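Local atomic coordinates of sensor protein (Geobacter sulfurreducens, PDB entry 3H7M), a protein that probably acts as a histidine kinase that phosphorylates itself in response to a signal, this chain being its sensor domain, built like a periplasmic solute-binding protein. Residues 71-76 against 195-200; 13-18 against 50-55. One frame throughout, in Å; residues are numbered along the deposited sequence.

Contact 1 of 2, residues 71-76 against 195-200. With NA (sodium ion), chain B.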
ATOM      1  N   VAL A  71      -9.309  -4.229  14.508  1.00 70.42           N
ATOM      2  CA  VAL A  71      -9.873  -3.412  13.446  1.00 63.05           C
ATOM      3  C   VAL A  71     -10.729  -4.356  12.629  1.00 59.50           C
ATOM      4  O   VAL A  71     -10.480  -5.558  12.592  1.00 60.24           O
ATOM      5  CB  VAL A  71      -8.792  -2.794  12.543  1.00 64.01           C
ATOM      6  CG1 VAL A  71      -7.795  -2.048  13.398  1.00 66.20           C
ATOM      7  CG2 VAL A  71      -8.107  -3.869  11.703  1.00 58.04           C
ATOM      8  N   ASP A  72     -11.725  -3.821  11.947  1.00 51.08           N
ATOM      9  CA  ASP A  72     -12.600  -4.689  11.199  1.00 55.35           C
ATOM     10  C   ASP A  72     -12.267  -4.860   9.735  1.00 52.56           C
ATOM     11  O   ASP A  72     -12.772  -5.774   9.090  1.00 55.49           O
ATOM     12  CB  ASP A  72     -14.026  -4.185  11.376  1.00 60.14           C
ATOM     13  CG  ASP A  72     -14.351  -3.903  12.836  1.00 65.74           C
ATOM     14  OD1 ASP A  72     -14.242  -4.840  13.660  1.00 63.55           O
ATOM     15  OD2 ASP A  72     -14.704  -2.747  13.160  1.00 66.34           O
ATOM     16  N   VAL A  73     -11.398  -4.003   9.214  1.00 51.69           N
ATOM     17  CA  VAL A  73     -11.040  -4.058   7.799  1.00 47.20           C
ATOM     18  C   VAL A  73      -9.799  -3.234   7.462  1.00 46.75           C
ATOM     19  O   VAL A  73      -9.463  -2.261   8.154  1.00 44.89           O
ATOM     20  CB  VAL A  73     -12.214  -3.532   6.949  1.00 48.45           C
ATOM     21  CG1 VAL A  73     -12.636  -2.169   7.455  1.00 50.44           C
ATOM     22  CG2 VAL A  73     -11.822  -3.452   5.490  1.00 53.26           C
ATOM     23  N   LEU A  74      -9.121  -3.629   6.393  1.00 41.16           N
ATOM     24  CA  LEU A  74      -7.942  -2.918   5.940  1.00 43.72           C
ATOM     25  C   LEU A  74      -8.350  -2.367   4.595  1.00 44.42           C
ATOM     26  O   LEU A  74      -8.793  -3.126   3.723  1.00 37.57           O
ATOM     27  CB  LEU A  74      -6.749  -3.861   5.800  1.00 42.89           C
ATOM     28  CG  LEU A  74      -6.296  -4.550   7.095  1.00 49.88           C
ATOM     29  CD1 LEU A  74      -4.997  -5.267   6.820  1.00 49.23           C
ATOM     30  CD2 LEU A  74      -6.103  -3.548   8.228  1.00 44.09           C
ATOM     31  N   GLN A  75      -8.220  -1.048   4.442  1.00 40.12           N
ATOM     32  CA  GLN A  75      -8.621  -0.372   3.205  1.00 40.76           C
ATOM     33  C   GLN A  75      -7.656  -0.493   2.055  1.00 39.79           C
ATOM     34  O   GLN A  75      -8.030  -0.280   0.912  1.00 45.56           O
ATOM     35  CB  GLN A  75      -8.885   1.123   3.461  1.00 46.84           C
ATOM     36  CG  GLN A  75      -7.979   1.772   4.512  1.00 43.56           C
ATOM     37  CD  GLN A  75      -8.068   3.295   4.540  1.00 46.30           C
ATOM     38  OE1 GLN A  75      -9.131   3.886   4.318  1.00 42.05           O
ATOM     39  NE2 GLN A  75      -6.944   3.935   4.833  1.00 49.34           N
ATOM     40  N   GLY A  76      -6.408  -0.834   2.347  1.00 40.94           N
ATOM     41  CA  GLY A  76      -5.437  -0.926   1.273  1.00 38.86           C
ATOM     42  C   GLY A  76      -4.392  -2.004   1.437  1.00 47.22           C
ATOM     43  O   GLY A  76      -3.349  -1.791   2.059  1.00 45.40           O
ATOM     44  N   TYR A 195      -9.609  -3.518  -0.385  1.00 39.99           N
ATOM     45  CA  TYR A 195      -9.991  -3.811   0.991  1.00 35.48           C
ATOM     46  C   TYR A 195      -9.843  -5.288   1.288  1.00 40.62           C
ATOM     47  O   TYR A 195      -9.751  -6.119   0.377  1.00 32.62           O
ATOM     48  CB  TYR A 195     -11.436  -3.399   1.272  1.00 36.31           C
ATOM     49  CG  TYR A 195     -11.709  -1.931   1.091  1.00 37.02           C
ATOM     50  CD1 TYR A 195     -11.958  -1.401  -0.174  1.00 38.03           C
ATOM     51  CD2 TYR A 195     -11.696  -1.063   2.183  1.00 28.12           C
ATOM     52  CE1 TYR A 195     -12.181  -0.054  -0.351  1.00 30.55           C
ATOM     53  CE2 TYR A 195     -11.924   0.286   2.016  1.00 33.78           C
ATOM     54  CZ  TYR A 195     -12.162   0.790   0.746  1.00 35.41           C
ATOM     55  OH  TYR A 195     -12.353   2.142   0.574  1.00 42.43           O
ATOM     56  N   ALA A 196      -9.819  -5.597   2.580  1.00 44.60           N
ATOM     57  CA  ALA A 196      -9.714  -6.952   3.070  1.00 47.89           C
ATOM     58  C   ALA A 196     -10.281  -7.001   4.496  1.00 57.50           C
ATOM     59  O   ALA A 196     -10.143  -6.043   5.265  1.00 55.61           O
ATOM     60  CB  ALA A 196      -8.279  -7.390   3.053  1.00 47.40           C
ATOM     61  N   VAL A 197     -10.940  -8.115   4.820  1.00 60.99           N
ATOM     62  CA  VAL A 197     -11.550  -8.350   6.134  1.00 65.03           C
ATOM     63  C   VAL A 197     -11.214  -9.760   6.608  1.00 65.75           C
ATOM     64  O   VAL A 197     -10.738 -10.575   5.818  1.00 71.66           O
ATOM     65  CB  VAL A 197     -13.083  -8.230   6.070  1.00 66.46           C
ATOM     66  CG1 VAL A 197     -13.494  -6.771   6.094  1.00 61.92           C
ATOM     67  CG2 VAL A 197     -13.600  -8.897   4.798  1.00 67.62           C
ATOM     68  N   ARG A 198     -11.466 -10.045   7.886  1.00 68.97           N
ATOM     69  CA  ARG A 198     -11.186 -11.369   8.463  1.00 68.64           C
ATOM     70  C   ARG A 198     -11.800 -12.508   7.663  1.00 66.46           C
ATOM     71  O   ARG A 198     -12.927 -12.401   7.191  1.00 66.81           O
ATOM     72  CB  ARG A 198     -11.704 -11.457   9.903  1.00 72.43           C
ATOM     73  CG  ARG A 198     -10.824 -10.778  10.941  1.00 79.71           C
ATOM     74  CD  ARG A 198     -11.357 -10.975  12.356  1.00 82.33           C
ATOM     75  NE  ARG A 198     -12.634 -10.302  12.564  1.00 92.48           N
ATOM     76  CZ  ARG A 198     -12.795  -8.983  12.566  1.00 97.81           C
ATOM     77  NH1 ARG A 198     -11.754  -8.185  12.374  1.00101.11           N
ATOM     78  NH2 ARG A 198     -14.000  -8.457  12.753  1.00100.21           N
ATOM     79  N   GLN A 199     -11.051 -13.597   7.519  1.00 70.47           N
ATOM     80  CA  GLN A 199     -11.512 -14.783   6.789  1.00 74.01           C
ATOM     81  C   GLN A 199     -12.921 -15.167   7.247  1.00 68.13           C
ATOM     82  O   GLN A 199     -13.184 -15.246   8.445  1.00 67.22           O
ATOM     83  CB  GLN A 199     -10.562 -15.954   7.058  1.00 77.40           C
ATOM     84  CG  GLN A 199     -10.717 -17.150   6.124  1.00 77.13           C
ATOM     85  CD  GLN A 199      -9.572 -17.243   5.134  1.00 80.96           C
ATOM     86  OE1 GLN A 199      -9.571 -16.574   4.098  1.00 80.07           O
ATOM     87  NE2 GLN A 199      -8.577 -18.061   5.460  1.00 75.38           N
ATOM     88  N   GLY A 200     -13.822 -15.387   6.295  1.00 67.72           N
ATOM     89  CA  GLY A 200     -15.193 -15.762   6.630  1.00 72.09           C
ATOM     90  C   GLY A 200     -16.117 -14.677   7.172  1.00 72.37           C
ATOM     91  O   GLY A 200     -17.018 -14.964   7.960  1.00 70.28           O
TER
HETATM   92 NA    NA B   1      -9.875 -15.847   1.337  1.00 62.14          NA
HETATM   93  O   HOH W   1     -13.179  -8.530   9.128  1.00 61.21           O
HETATM   94  O   HOH W   2      -9.890 -18.815   1.670  1.00 63.67           O
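Arg-198 and Asp-72 lie side by side and point the same way, yet their guanidinium and carboxylate planes are turned 71° apart, and the salt bridge from NH2 to Asp-72 OD1 is long at 3.7 Å; Asp-72 OD2 hydrogen-bonds Val-14 N of strand 13-18. The shorter link is to the backbone: Arg-198 NH1 makes a bent hydrogen bond to Val-71 O at 2.9 Å and also bonds Leu-66 O. A water over one guanidinium face donates to Asp-72 O and accepts from Arg-198 N. A leucine in place of Arg-198 would probably leave Val-71 O without this donor and Asp-72 OD1 without its distant positive mate. Further along, Leu-74 and Ala-196 form an antiparallel hydrogen-bonded pair, Leu-74 N to Ala-196 O being nearly straight (169°). Val-73 crosses Val-197 obliquely, its CB 3.6 Å from Val-197 CG1. Tyr-195 lays its ring against Gln-75: Gln-75 CB is 3.5 Å from Tyr-195 CE2, and Gln-75 O stands over the ring centre. Tyr-195 OH and Gln-75 OE1 both bond Thr-41 OG1, while Gln-75 NE2 reaches Glu-25. Gln-199 OE1 binds the sodium ion together with Asp-88 and Ala-84. This antiparallel pair belongs to the mixed central sheet of the solute-binding-protein-like fold, between strands 13-18 and 87-103, with helix 202-218 packed on Val-73 and Val-197 and its Phe-208 stacked on Tyr-195.

Contact 2 of 2, residues 13-18 against 50-55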
ATOM      1  N   ILE A  13     -17.613   0.673  12.141  1.00 53.28           N
ATOM      2  CA  ILE A  13     -16.613  -0.184  11.514  1.00 51.46           C
ATOM      3  C   ILE A  13     -15.259   0.488  11.706  1.00 52.96           C
ATOM      4  O   ILE A  13     -15.093   1.683  11.409  1.00 51.56           O
ATOM      5  CB  ILE A  13     -16.861  -0.366  10.010  1.00 48.00           C
ATOM      6  CG1 ILE A  13     -18.092  -1.236   9.793  1.00 49.62           C
ATOM      7  CG2 ILE A  13     -15.668  -1.027   9.356  1.00 48.88           C
ATOM      8  CD1 ILE A  13     -19.374  -0.529  10.129  1.00 66.52           C
ATOM      9  N   VAL A  14     -14.306  -0.277  12.220  1.00 48.09           N
ATOM     10  CA  VAL A  14     -12.972   0.247  12.458  1.00 49.32           C
ATOM     11  C   VAL A  14     -12.064  -0.093  11.301  1.00 50.28           C
ATOM     12  O   VAL A  14     -11.855  -1.267  10.986  1.00 50.57           O
ATOM     13  CB  VAL A  14     -12.383  -0.305  13.736  1.00 42.65           C
ATOM     14  CG1 VAL A  14     -10.936   0.144  13.877  1.00 45.82           C
ATOM     15  CG2 VAL A  14     -13.197   0.207  14.898  1.00 47.94           C
ATOM     16  N   VAL A  15     -11.520   0.952  10.687  1.00 47.98           N
ATOM     17  CA  VAL A  15     -10.667   0.803   9.522  1.00 46.93           C
ATOM     18  C   VAL A  15      -9.172   0.886   9.783  1.00 48.05           C
ATOM     19  O   VAL A  15      -8.647   1.914  10.243  1.00 44.34           O
ATOM     20  CB  VAL A  15     -11.025   1.839   8.459  1.00 40.21           C
ATOM     21  CG1 VAL A  15     -10.372   1.454   7.138  1.00 34.36           C
ATOM     22  CG2 VAL A  15     -12.537   1.931   8.325  1.00 45.53           C
ATOM     23  N   GLY A  16      -8.491  -0.210   9.471  1.00 40.57           N
ATOM     24  CA  GLY A  16      -7.060  -0.255   9.664  1.00 46.04           C
ATOM     25  C   GLY A  16      -6.331   0.157   8.398  1.00 44.76           C
ATOM     26  O   GLY A  16      -6.887   0.098   7.294  1.00 42.37           O
ATOM     27  N   GLY A  17      -5.084   0.580   8.560  1.00 45.87           N
ATOM     28  CA  GLY A  17      -4.282   0.984   7.420  1.00 45.11           C
ATOM     29  C   GLY A  17      -2.922   1.423   7.896  1.00 42.79           C
ATOM     30  O   GLY A  17      -2.673   1.495   9.105  1.00 46.26           O
ATOM     31  N   ASP A  18      -2.039   1.713   6.954  1.00 49.26           N
ATOM     32  CA  ASP A  18      -0.687   2.156   7.277  1.00 54.07           C
ATOM     33  C   ASP A  18      -0.705   3.667   7.519  1.00 51.91           C
ATOM     34  O   ASP A  18      -1.259   4.418   6.726  1.00 46.34           O
ATOM     35  CB  ASP A  18       0.252   1.828   6.115  1.00 58.33           C
ATOM     36  CG  ASP A  18       1.720   2.041   6.454  1.00 64.76           C
ATOM     37  OD1 ASP A  18       2.049   2.988   7.199  1.00 60.48           O
ATOM     38  OD2 ASP A  18       2.554   1.266   5.949  1.00 69.99           O
ATOM     39  N   MET A  50     -22.673   3.396   6.427  1.00 49.82           N
ATOM     40  CA  MET A  50     -21.809   2.917   7.509  1.00 48.62           C
ATOM     41  C   MET A  50     -21.211   4.051   8.315  1.00 50.27           C
ATOM     42  O   MET A  50     -21.165   5.208   7.888  1.00 49.96           O
ATOM     43  CB  MET A  50     -20.608   2.139   6.978  1.00 52.24           C
ATOM     44  CG  MET A  50     -20.862   0.830   6.302  1.00 59.37           C
ATOM     45  SD  MET A  50     -19.252   0.137   5.817  1.00 68.39           S
ATOM     46  CE  MET A  50     -19.043   0.934   4.288  1.00 61.23           C
ATOM     47  N   THR A  51     -20.725   3.693   9.489  1.00 50.45           N
ATOM     48  CA  THR A  51     -20.044   4.637  10.344  1.00 48.52           C
ATOM     49  C   THR A  51     -18.676   4.003  10.502  1.00 45.19           C
ATOM     50  O   THR A  51     -18.561   2.825  10.862  1.00 44.35           O
ATOM     51  CB  THR A  51     -20.731   4.772  11.696  1.00 54.99           C
ATOM     52  OG1 THR A  51     -21.720   5.806  11.607  1.00 56.44           O
ATOM     53  CG2 THR A  51     -19.719   5.124  12.780  1.00 60.77           C
ATOM     54  N   VAL A  52     -17.638   4.774  10.222  1.00 40.88           N
ATOM     55  CA  VAL A  52     -16.283   4.248  10.297  1.00 44.55           C
ATOM     56  C   VAL A  52     -15.349   5.053  11.189  1.00 49.91           C
ATOM     57  O   VAL A  52     -15.491   6.264  11.325  1.00 48.05           O
ATOM     58  CB  VAL A  52     -15.649   4.199   8.891  1.00 43.87           C
ATOM     59  CG1 VAL A  52     -16.448   3.301   7.979  1.00 31.47           C
ATOM     60  CG2 VAL A  52     -15.591   5.607   8.305  1.00 41.55           C
ATOM     61  N   GLU A  53     -14.387   4.364  11.791  1.00 51.32           N
ATOM     62  CA  GLU A  53     -13.382   5.000  12.630  1.00 51.59           C
ATOM     63  C   GLU A  53     -12.075   4.582  11.989  1.00 53.07           C
ATOM     64  O   GLU A  53     -11.875   3.397  11.734  1.00 51.17           O
ATOM     65  CB  GLU A  53     -13.423   4.457  14.054  1.00 51.66           C
ATOM     66  CG  GLU A  53     -12.414   5.102  14.979  1.00 67.66           C
ATOM     67  CD  GLU A  53     -12.232   4.353  16.299  1.00 77.10           C
ATOM     68  OE1 GLU A  53     -13.244   3.985  16.935  1.00 75.65           O
ATOM     69  OE2 GLU A  53     -11.066   4.147  16.701  1.00 83.01           O
ATOM     70  N   PHE A  54     -11.192   5.532  11.706  1.00 53.47           N
ATOM     71  CA  PHE A  54      -9.912   5.180  11.096  1.00 49.95           C
ATOM     72  C   PHE A  54      -8.871   4.988  12.177  1.00 52.30           C
ATOM     73  O   PHE A  54      -8.776   5.779  13.110  1.00 51.63           O
ATOM     74  CB  PHE A  54      -9.440   6.275  10.130  1.00 42.93           C
ATOM     75  CG  PHE A  54     -10.227   6.341   8.837  1.00 42.00           C
ATOM     76  CD1 PHE A  54      -9.975   5.434   7.802  1.00 35.47           C
ATOM     77  CD2 PHE A  54     -11.191   7.331   8.644  1.00 33.63           C
ATOM     78  CE1 PHE A  54     -10.671   5.513   6.586  1.00 44.57           C
ATOM     79  CE2 PHE A  54     -11.895   7.424   7.437  1.00 42.10           C
ATOM     80  CZ  PHE A  54     -11.635   6.511   6.398  1.00 37.68           C
ATOM     81  N   ARG A  55      -8.119   3.901  12.067  1.00 55.95           N
ATOM     82  CA  ARG A  55      -7.041   3.617  13.000  1.00 53.56           C
ATOM     83  C   ARG A  55      -5.825   3.253  12.155  1.00 52.78           C
ATOM     84  O   ARG A  55      -5.554   2.076  11.892  1.00 52.93           O
ATOM     85  CB  ARG A  55      -7.401   2.465  13.940  1.00 58.98           C
ATOM     86  CG  ARG A  55      -8.360   2.854  15.054  1.00 72.53           C
ATOM     87  CD  ARG A  55      -8.668   1.649  15.933  1.00 81.88           C
ATOM     88  NE  ARG A  55      -9.746   1.907  16.887  1.00 85.23           N
ATOM     89  CZ  ARG A  55     -10.312   0.970  17.645  1.00 85.82           C
ATOM     90  NH1 ARG A  55      -9.899  -0.291  17.559  1.00 80.57           N
ATOM     91  NH2 ARG A  55     -11.290   1.293  18.484  1.00 85.82           N
TER
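Val-14 and Arg-55 meet where Val-14 CG1 comes within 3.4 Å of Arg-55 CD, while Val-14 CG2 stands over the centre of one guanidinium face. Arg-55 runs extended from CG to NE (chi2 180°), which carries CD across the valine. Its NE then donates to Glu-53 OE2 at 2.6 Å, a salt bridge within the strand, in which NE approaches from above the carboxylate plane while OE2 lies at the guanidinium edge, limiting how Arg-55 can turn. Val-14, Glu-53 and Arg-55 thus share one sheet face. On the other, Val-15 lies beside Phe-54, pointing the same way, with CB 3.8 Å from Phe-54 CD1; its CG2 reaches Val-52 CB at 3.9 Å. Ile-13 CD1 extends to Met-50 CB at 4.3 Å. Between the two faces, a parallel backbone ladder sets the register: Ile-13 N to Thr-51 O, Glu-53 N to Ile-13 O, Val-15 N to Glu-53 O (2.7 Å, 174°) and Arg-55 N to Val-15 O. Farther out, helix 36-48 packs Ala-45 on Val-52 and Thr-41 and Arg-42 on Phe-54, while Phe-208 of helix 202-218 touches Met-50. The two strands and helix 36-48 form a beta-alpha-beta unit of the solute-binding fold. Its helix-covered face is joined by apolar packing, whereas on the other face the arginine of an ion pair lies over Val-14, and the two charges probably largely balance each other.

How the contacts relate
From the N terminus, strand 13-18 leads through the small sheet of 20-34 and helix 36-48 to residues 50-55, where contact 2 closes the first loop. The chain then passes helix 62-67 and reaches 71-76, opening the much longer loop that contact 1 closes at 195-200 after 118 intervening residues. The two loops follow in series, neither enclosing nor crossing the other. They are joined laterally, for Val-73 O lies 2.6 Å from Gly-16 N, a probable hydrogen bond, and Asp-72 OD2 probably bonds Val-14 N. Four strands of one sheet thus run 52-57, 13-18, 73-78, 181-198, tying the chain's early part to a late, returning strand.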